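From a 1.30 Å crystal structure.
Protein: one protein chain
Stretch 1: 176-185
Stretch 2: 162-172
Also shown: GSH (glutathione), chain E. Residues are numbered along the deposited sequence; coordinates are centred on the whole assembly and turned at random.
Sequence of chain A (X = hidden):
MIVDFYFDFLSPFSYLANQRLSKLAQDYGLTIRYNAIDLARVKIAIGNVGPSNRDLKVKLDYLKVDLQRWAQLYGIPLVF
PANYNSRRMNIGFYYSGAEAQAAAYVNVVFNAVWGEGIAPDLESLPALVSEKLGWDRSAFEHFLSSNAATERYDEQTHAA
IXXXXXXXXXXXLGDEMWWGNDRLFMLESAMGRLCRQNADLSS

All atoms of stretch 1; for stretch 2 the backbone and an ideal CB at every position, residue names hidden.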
ATOM      1  N   GLU A 176      14.048  -0.922  12.168  1.00 17.53           N
ATOM      2  CA  GLU A 176      12.726  -1.198  11.492  1.00 15.40           C
ATOM      3  C   GLU A 176      12.533  -0.101  10.495  1.00 15.89           C
ATOM      4  O   GLU A 176      12.723   1.111  10.736  1.00 16.01           O
ATOM      5  CB  GLU A 176      11.576  -1.132  12.462  1.00 17.02           C
ATOM      6  CG  GLU A 176      11.540  -2.428  13.300  1.00 18.76           C
ATOM      7  CD  GLU A 176      10.405  -2.435  14.266  1.00 23.50           C
ATOM      8  OE1 GLU A 176      10.294  -1.595  15.147  1.00 25.11           O
ATOM      9  OE2 GLU A 176       9.557  -3.353  14.127  1.00 28.94           O
ATOM     10  N   MET A 177      12.090  -0.587   9.361  1.00 15.13           N
ATOM     11  CA  MET A 177      11.798   0.222   8.116  1.00 13.99           C
ATOM     12  C   MET A 177      10.346   0.024   7.777  1.00 13.13           C
ATOM     13  O   MET A 177       9.852  -1.133   7.755  1.00 13.16           O
ATOM     14  CB  MET A 177      12.613  -0.244   6.910  1.00 12.96           C
ATOM     15  CG  MET A 177      12.576   0.803   5.736  1.00 16.73           C
ATOM     16  SD  MET A 177      13.440   0.396   4.286  0.80 12.83           S
ATOM     17  CE  MET A 177      12.179  -0.596   3.537  1.00 17.62           C
ATOM     18  N   TRP A 178       9.613   1.129   7.559  1.00 12.58           N
ATOM     19  CA  TRP A 178       8.238   1.098   7.000  1.00 12.76           C
ATOM     20  C   TRP A 178       8.203   1.926   5.750  1.00 12.95           C
ATOM     21  O   TRP A 178       8.748   3.019   5.710  1.00 12.76           O
ATOM     22  CB  TRP A 178       7.234   1.613   8.020  1.00 13.12           C
ATOM     23  CG  TRP A 178       7.146   0.871   9.365  1.00 13.58           C
ATOM     24  CD1 TRP A 178       6.452  -0.232   9.617  1.00 14.54           C
ATOM     25  CD2 TRP A 178       7.950   1.151  10.524  1.00 17.38           C
ATOM     26  NE1 TRP A 178       6.678  -0.655  10.951  1.00 16.19           N
ATOM     27  CE2 TRP A 178       7.594   0.201  11.497  1.00 15.59           C
ATOM     28  CE3 TRP A 178       8.890   2.127  10.823  1.00 15.23           C
ATOM     29  CZ2 TRP A 178       8.162   0.172  12.776  1.00 15.95           C
ATOM     30  CZ3 TRP A 178       9.450   2.110  12.140  1.00 18.18           C
ATOM     31  CH2 TRP A 178       9.055   1.160  13.084  1.00 19.12           C
ATOM     32  N   TRP A 179       7.427   1.422   4.800  1.00 12.02           N
ATOM     33  CA  TRP A 179       7.229   2.153   3.560  1.00 12.53           C
ATOM     34  C   TRP A 179       5.766   2.481   3.420  1.00 11.72           C
ATOM     35  O   TRP A 179       4.919   1.581   3.516  1.00 12.16           O
ATOM     36  CB  TRP A 179       7.644   1.307   2.392  1.00 12.90           C
ATOM     37  CG  TRP A 179       7.232   1.842   1.040  1.00 11.87           C
ATOM     38  CD1 TRP A 179       7.602   2.996   0.446  1.00 13.93           C
ATOM     39  CD2 TRP A 179       6.414   1.134   0.095  1.00 13.55           C
ATOM     40  NE1 TRP A 179       7.041   3.070  -0.828  1.00 12.25           N
ATOM     41  CE2 TRP A 179       6.346   1.918  -1.074  1.00 13.88           C
ATOM     42  CE3 TRP A 179       5.830  -0.133   0.086  1.00 14.87           C
ATOM     43  CZ2 TRP A 179       5.655   1.499  -2.226  1.00 13.38           C
ATOM     44  CZ3 TRP A 179       5.109  -0.553  -1.064  1.00 16.16           C
ATOM     45  CH2 TRP A 179       5.040   0.266  -2.193  1.00 16.39           C
ATOM     46  N   GLY A 180       5.469   3.767   3.250  1.00  9.68           N
ATOM     47  CA  GLY A 180       4.122   4.234   3.018  1.00 11.35           C
ATOM     48  C   GLY A 180       3.573   5.141   4.108  1.00 11.64           C
ATOM     49  O   GLY A 180       3.810   4.901   5.310  1.00 11.94           O
ATOM     50  N   ASN A 181       2.783   6.143   3.694  1.00 11.60           N
ATOM     51  CA  ASN A 181       2.013   6.911   4.673  1.00 11.15           C
ATOM     52  C   ASN A 181       1.106   5.996   5.439  1.00 12.32           C
ATOM     53  O   ASN A 181       0.886   6.237   6.646  1.00 12.58           O
ATOM     54  CB  ASN A 181       1.225   8.025   3.931  1.00 12.70           C
ATOM     55  CG  ASN A 181       0.192   8.587   4.790  1.00 11.98           C
ATOM     56  OD1 ASN A 181       0.560   9.369   5.693  1.00 13.71           O
ATOM     57  ND2 ASN A 181      -1.059   8.258   4.553  1.00 12.93           N
ATOM     58  N   ASP A 182       0.628   4.942   4.801  1.00 11.60           N
ATOM     59  CA  ASP A 182      -0.294   3.992   5.431  1.00 12.07           C
ATOM     60  C   ASP A 182       0.419   2.970   6.307  1.00 11.27           C
ATOM     61  O   ASP A 182      -0.222   2.002   6.726  1.00 13.00           O
ATOM     62  CB  ASP A 182      -1.110   3.281   4.373  1.00 11.24           C
ATOM     63  CG  ASP A 182      -0.262   2.558   3.351  1.00 10.78           C
ATOM     64  OD1 ASP A 182       0.987   2.533   3.506  1.00 12.82           O
ATOM     65  OD2 ASP A 182      -0.827   1.968   2.402  1.00 13.71           O
ATOM     66  N   ARG A 183       1.684   3.196   6.636  1.00 12.63           N
ATOM     67  CA  ARG A 183       2.345   2.392   7.682  1.00 11.68           C
ATOM     68  C   ARG A 183       2.810   3.281   8.839  1.00 13.37           C
ATOM     69  O   ARG A 183       3.488   2.798   9.751  1.00 13.78           O
ATOM     70  CB  ARG A 183       3.509   1.631   7.061  1.00 12.87           C
ATOM     71  CG  ARG A 183       3.035   0.532   6.129  1.00 12.14           C
ATOM     72  CD  ARG A 183       2.163  -0.542   6.760  1.00 12.51           C
ATOM     73  NE  ARG A 183       1.835  -1.637   5.808  1.00 11.68           N
ATOM     74  CZ  ARG A 183       0.883  -1.506   4.882  1.00 11.42           C
ATOM     75  NH1 ARG A 183       0.072  -0.447   4.899  1.00 11.39           N
ATOM     76  NH2 ARG A 183       0.713  -2.521   4.056  1.00 11.72           N
ATOM     77  N   LEU A 184       2.477   4.563   8.798  1.00 13.63           N
ATOM     78  CA  LEU A 184       2.872   5.441   9.894  1.00 14.70           C
ATOM     79  C   LEU A 184       2.216   4.971  11.167  1.00 15.18           C
ATOM     80  O   LEU A 184       2.811   5.154  12.226  1.00 15.68           O
ATOM     81  CB  LEU A 184       2.591   6.925   9.542  1.00 13.72           C
ATOM     82  CG  LEU A 184       3.641   7.527   8.606  1.00 13.06           C
ATOM     83  CD1 LEU A 184       3.142   8.895   8.186  1.00 15.04           C
ATOM     84  CD2 LEU A 184       4.961   7.675   9.285  1.00 13.77           C
ATOM     85  N   PHE A 185       1.102   4.274  11.117  1.00 15.37           N
ATOM     86  CA  PHE A 185       0.472   3.826  12.385  1.00 14.95           C
ATOM     87  C   PHE A 185       1.390   2.823  13.045  1.00 16.77           C
ATOM     88  O   PHE A 185       1.458   2.747  14.316  1.00 16.69           O
ATOM     89  CB  PHE A 185      -0.928   3.259  12.194  1.00 17.07           C
ATOM     90  CG  PHE A 185      -0.964   1.858  11.633  1.00 14.25           C
ATOM     91  CD1 PHE A 185      -0.976   1.624  10.253  1.00 15.76           C
ATOM     92  CD2 PHE A 185      -1.060   0.780  12.490  1.00 16.13           C
ATOM     93  CE1 PHE A 185      -1.028   0.293   9.769  1.00 17.33           C
ATOM     94  CE2 PHE A 185      -1.111  -0.511  12.046  1.00 18.16           C
ATOM     95  CZ  PHE A 185      -1.096  -0.786  10.658  1.00 16.96           C
ATOM     96  N   UNK A 162      21.743   1.865  -0.314  1.00 16.44           N
ATOM     97  CA  UNK A 162      22.519   0.940   0.579  1.00 17.23           C
ATOM     98  C   UNK A 162      21.737   0.485   1.774  1.00 17.19           C
ATOM     99  O   UNK A 162      21.926  -0.646   2.263  1.00 17.49           O
ATOM    100  CB  UNK A 162      23.801   1.614   1.072  1.00 17.23           C
ATOM    101  N   UNK A 163      20.811   1.315   2.215  1.00 16.45           N
ATOM    102  CA  UNK A 163      19.939   1.019   3.350  1.00 16.75           C
ATOM    103  C   UNK A 163      18.693   0.194   3.018  1.00 16.32           C
ATOM    104  O   UNK A 163      17.872  -0.048   3.872  1.00 19.28           O
ATOM    105  CB  UNK A 163      19.499   2.336   3.992  1.00 16.75           C
ATOM    106  N   UNK A 164      18.586  -0.164   1.740  1.00 15.63           N
ATOM    107  CA  UNK A 164      17.511  -1.036   1.242  1.00 16.98           C
ATOM    108  C   UNK A 164      16.216  -0.270   1.036  1.00 16.26           C
ATOM    109  O   UNK A 164      15.141  -0.863   0.970  1.00 16.29           O
ATOM    110  CB  UNK A 164      17.273  -2.196   2.211  1.00 16.98           C
ATOM    111  N   UNK A 165      16.315   1.048   0.928  1.00 15.07           N
ATOM    112  CA  UNK A 165      15.132   1.874   0.577  1.00 13.82           C
ATOM    113  C   UNK A 165      14.857   1.650  -0.908  1.00 14.95           C
ATOM    114  O   UNK A 165      15.739   1.787  -1.769  1.00 17.48           O
ATOM    115  CB  UNK A 165      15.358   3.357   0.879  1.00 13.82           C
ATOM    116  N   UNK A 166      13.590   1.291  -1.228  1.00 13.46           N
ATOM    117  CA  UNK A 166      13.170   1.049  -2.636  1.00 14.69           C
ATOM    118  C   UNK A 166      12.077   2.040  -3.107  1.00 13.86           C
ATOM    119  O   UNK A 166      11.733   2.044  -4.291  1.00 15.08           O
ATOM    120  CB  UNK A 166      12.651  -0.383  -2.782  1.00 14.69           C
ATOM    121  N   UNK A 167      11.546   2.839  -2.175  1.00 12.34           N
ATOM    122  CA  UNK A 167      10.459   3.755  -2.534  1.00 12.38           C
ATOM    123  C   UNK A 167      10.344   4.853  -1.520  1.00 12.51           C
ATOM    124  O   UNK A 167      11.158   4.933  -0.573  1.00 12.93           O
ATOM    125  CB  UNK A 167       9.127   3.012  -2.653  1.00 12.38           C
ATOM    126  N   UNK A 168       9.332   5.684  -1.719  1.00 11.47           N
ATOM    127  CA  UNK A 168       9.080   6.777  -0.785  1.00 12.21           C
ATOM    128  C   UNK A 168       7.584   6.841  -0.548  1.00 13.03           C
ATOM    129  O   UNK A 168       6.776   6.455  -1.394  1.00 13.61           O
ATOM    130  CB  UNK A 168       9.616   8.109  -1.313  1.00 12.21           C
ATOM    131  N   UNK A 169       7.134   7.303   0.606  1.00 11.12           N
ATOM    132  CA  UNK A 169       7.929   7.708   1.799  1.00 11.60           C
ATOM    133  C   UNK A 169       8.419   6.467   2.527  1.00 11.55           C
ATOM    134  O   UNK A 169       7.688   5.492   2.672  1.00 12.26           O
ATOM    135  CB  UNK A 169       7.104   8.581   2.747  1.00 11.60           C
ATOM    136  N   UNK A 170       9.656   6.555   3.045  1.00 12.11           N
ATOM    137  CA  UNK A 170      10.242   5.437   3.811  1.00 11.90           C
ATOM    138  C   UNK A 170      10.686   6.042   5.146  1.00 12.39           C
ATOM    139  O   UNK A 170      11.253   7.138   5.179  1.00 12.42           O
ATOM    140  CB  UNK A 170      11.405   4.772   3.072  1.00 11.90           C
ATOM    141  N   UNK A 171      10.418   5.303   6.219  1.00 12.49           N
ATOM    142  CA  UNK A 171      10.705   5.779   7.597  1.00 12.77           C
ATOM    143  C   UNK A 171      11.495   4.695   8.291  1.00 13.77           C
ATOM    144  O   UNK A 171      11.119   3.506   8.173  1.00 14.43           O
ATOM    145  CB  UNK A 171       9.428   6.104   8.374  1.00 12.77           C
ATOM    146  N   UNK A 172      12.515   5.053   9.101  1.00 14.21           N
ATOM    147  CA  UNK A 172      13.223   4.045   9.939  1.00 15.15           C
ATOM    148  C   UNK A 172      13.133   4.548  11.353  1.00 15.21           C
ATOM    149  O   UNK A 172      13.353   5.739  11.625  1.00 15.61           O
ATOM    150  CB  UNK A 172      14.679   3.838   9.516  1.00 15.15           C
TER
HETATM  151  N1  GSH E 301       0.472   2.390   0.059  1.00 13.02           N
HETATM  152  CA1 GSH E 301       1.344   3.519  -0.004  1.00 13.96           C
HETATM  153  C1  GSH E 301       1.052   4.633   0.936  1.00 12.81           C
HETATM  154  O11 GSH E 301       1.901   5.505   1.133  1.00 13.60           O
HETATM  155  O12 GSH E 301      -0.162   4.621   1.239  1.00 14.93           O
HETATM  156  CB1 GSH E 301       1.985   3.721  -1.372  1.00 13.48           C
HETATM  157  CG1 GSH E 301       3.309   4.481  -1.430  1.00 12.07           C
HETATM  158  CD1 GSH E 301       3.791   4.591  -2.849  1.00 14.80           C
HETATM  159  OE1 GSH E 301       3.073   4.046  -3.825  1.00 16.21           O
HETATM  160  N2  GSH E 301       4.896   5.244  -3.120  1.00 13.74           N
HETATM  161  CA2 GSH E 301       5.535   5.260  -4.430  1.00 13.23           C
HETATM  162  C2  GSH E 301       6.690   4.362  -4.538  1.00 13.70           C
HETATM  163  O2  GSH E 301       7.592   4.356  -3.534  1.00 14.00           O
HETATM  164  CB2 GSH E 301       6.006   6.723  -4.711  1.00 13.99           C
HETATM  165  SG2 GSH E 301       4.605   7.866  -5.016  1.00 18.83           S
HETATM  166  N3  GSH E 301       6.823   3.563  -5.556  1.00 18.37           N
HETATM  167  CA3 GSH E 301       7.859   2.531  -5.524  1.00 18.82           C
HETATM  168  C3  GSH E 301       7.189   1.178  -5.581  1.00 21.68           C
HETATM  169  O31 GSH E 301       7.920   0.172  -5.529  1.00 21.24           O
HETATM  170  O32 GSH E 301       5.926   1.096  -5.740  1.00 22.99           O

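Position 162 lies out of reach of stretch 1. Position 163 touches its margin through the backbone, its O 4.5 Å from Met-177 SD, and open space at the CB would admit many side chains; they are Glu-162 and Arg-163. At 164, phi is positive (80°) and the CB points sideways; positive phi favours glycine, then asparagine, other residues are tolerated at some cost, and the open surroundings would take a long polar side chain. Lys-164 adopts this conformation at the end of a helix, and its O lies 3.9 Å from Met-177 CE.

Position 165 has an extended backbone and an ideal CB 4.9 Å from Met-177 SD, which favours a modest apolar side chain. Val-165 places CG2 4.4 Å from that SD.

At 166 the ideal CB is 6.3 Å from Met-177 CE, yet that methyl and the Trp-179 indole lie within range of a long side chain. A large apolar or aromatic residue could span the gap. Phe-166, with chi1 p, turns its edge to the face of Trp-179, CE1 3.5 Å from Trp-179 CD2, while CE2 lies 3.8 Å from Met-177 CE.

At 167 an ideal CB would fall 2.8 Å from Trp-179 NE1 and 2.2 Å from GSH O2. Both are clashes, so only glycine fits, and Gly-167 is found.

The CB of 168 points away from stretch 1, so many side chains, apolar or polar, would serve as far as stretch 1 is concerned, while the backbone does the work. Val-168 N donates to GSH O2 (2.8 Å), and Val-168 O accepts from GSH N2 (2.8 Å) and, weakly, from Trp-179 NE1 (3.4 Å).

The peptide before 169 is cis and phi is -76°, which together point strongly to proline. Pro-169 sets CG 3.5 Å from Asn-181 N, and its O accepts a hydrogen bond from Gly-180 N (2.9 Å).

From 170 the chain pairs antiparallel with stretch 1. Position 170 shares a sheet face with Met-177 and Trp-179, and its CB is 4.9 Å from Met-177 CG; a small or branched side chain would suit. Thr-170 packs CG2 3.4 Å from Met-177 CG and turns OG1 back to Gly-167 O, a 2.7 Å hydrogen bond that braces the preceding loop.

Position 171 joins Trp-178 on the other face. Its N and O form 2.9 Å hydrogen bonds with Trp-178 O and N respectively, whatever the side chain; with Leu-184 CD2 4.8 Å from the CB, leucine, isoleucine or methionine would be suitable. Met-171 curls so that CE reaches Leu-184 CD2 (3.7 Å) and Gly-180 O (3.4 Å).

Position 172 returns to the face of Met-177, whose side chain runs out straight as far as SD before turning at chi3 (83°), and whose CG and SD would suit an aromatic or large aliphatic partner. Phe-172 lays its ring face against Met-177 CG, 3.6 Å from the ring centroid, with CZ 3.3 Å from Met-177 SD.

Stretch 2, residues 162-172: ERKVFGVPTMF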
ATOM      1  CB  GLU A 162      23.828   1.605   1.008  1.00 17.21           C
ATOM      2  CG  GLU A 162      24.818   1.797  -0.117  1.00 21.65           C
ATOM      3  CD  GLU A 162      26.053   2.568   0.367  1.00 30.91           C
ATOM      4  OE1 GLU A 162      25.937   3.485   1.240  1.00 31.80           O
ATOM      5  OE2 GLU A 162      27.148   2.236  -0.117  1.00 36.19           O
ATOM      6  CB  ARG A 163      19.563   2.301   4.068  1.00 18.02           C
ATOM      7  CG  ARG A 163      19.427   2.144   5.614  1.00 19.22           C
ATOM      8  CD  ARG A 163      19.215   3.431   6.276  1.00 19.44           C
ATOM      9  NE  ARG A 163      18.840   3.187   7.647  1.00 18.69           N
ATOM     10  CZ  ARG A 163      18.443   4.072   8.500  1.00 19.35           C
ATOM     11  NH1 ARG A 163      18.296   5.334   8.126  1.00 17.33           N
ATOM     12  NH2 ARG A 163      18.227   3.683   9.738  1.00 20.02           N
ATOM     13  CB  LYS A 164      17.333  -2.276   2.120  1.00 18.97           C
ATOM     14  CG  LYS A 164      18.640  -3.116   2.135  1.00 23.45           C
ATOM     15  CD  LYS A 164      18.468  -4.594   2.471  1.00 29.83           C
ATOM     16  CE  LYS A 164      19.764  -5.123   3.147  1.00 34.54           C
ATOM     17  NZ  LYS A 164      20.976  -5.062   2.226  1.00 35.14           N
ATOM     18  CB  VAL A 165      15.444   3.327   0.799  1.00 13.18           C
ATOM     19  CG1 VAL A 165      14.297   4.169   0.240  1.00 14.89           C
ATOM     20  CG2 VAL A 165      15.670   3.576   2.275  1.00 15.36           C
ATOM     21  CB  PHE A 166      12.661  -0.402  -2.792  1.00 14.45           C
ATOM     22  CG  PHE A 166      11.469  -0.688  -1.901  1.00 15.02           C
ATOM     23  CD1 PHE A 166      10.165  -0.289  -2.306  1.00 13.85           C
ATOM     24  CD2 PHE A 166      11.645  -1.302  -0.630  1.00 14.19           C
ATOM     25  CE1 PHE A 166       9.098  -0.436  -1.451  1.00 14.14           C
ATOM     26  CE2 PHE A 166      10.550  -1.451   0.200  1.00 13.85           C
ATOM     27  CZ  PHE A 166       9.258  -1.055  -0.226  1.00 13.77           C
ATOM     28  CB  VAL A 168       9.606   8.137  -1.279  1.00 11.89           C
ATOM     29  CG1 VAL A 168      11.103   8.089  -1.371  1.00 12.78           C
ATOM     30  CG2 VAL A 168       9.016   8.488  -2.702  1.00 13.07           C
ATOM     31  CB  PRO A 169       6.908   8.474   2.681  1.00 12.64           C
ATOM     32  CG  PRO A 169       5.545   7.816   2.289  1.00 10.81           C
ATOM     33  CD  PRO A 169       5.671   7.417   0.810  1.00 11.19           C
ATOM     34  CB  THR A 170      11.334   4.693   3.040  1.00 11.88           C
ATOM     35  OG1 THR A 170      10.697   4.063   1.926  1.00 12.09           O
ATOM     36  CG2 THR A 170      11.892   3.582   3.912  1.00 14.37           C
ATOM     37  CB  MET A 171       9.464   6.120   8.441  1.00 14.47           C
ATOM     38  CG  MET A 171       8.760   7.358   7.964  1.00 13.21           C
ATOM     39  SD  MET A 171       7.813   7.322   6.423  0.80 11.38           S
ATOM     40  CE  MET A 171       6.747   5.883   6.609  1.00 17.79           C
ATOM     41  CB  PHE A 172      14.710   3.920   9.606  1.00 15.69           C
ATOM     42  CG  PHE A 172      15.057   3.248   8.298  1.00 14.91           C
ATOM     43  CD1 PHE A 172      14.940   3.950   7.107  1.00 17.69           C
ATOM     44  CD2 PHE A 172      15.506   1.948   8.284  1.00 16.52           C
ATOM     45  CE1 PHE A 172      15.305   3.347   5.908  1.00 16.98           C
ATOM     46  CE2 PHE A 172      15.875   1.341   7.102  1.00 17.47           C
ATOM     47  CZ  PHE A 172      15.787   2.032   5.937  1.00 17.77           C
TER
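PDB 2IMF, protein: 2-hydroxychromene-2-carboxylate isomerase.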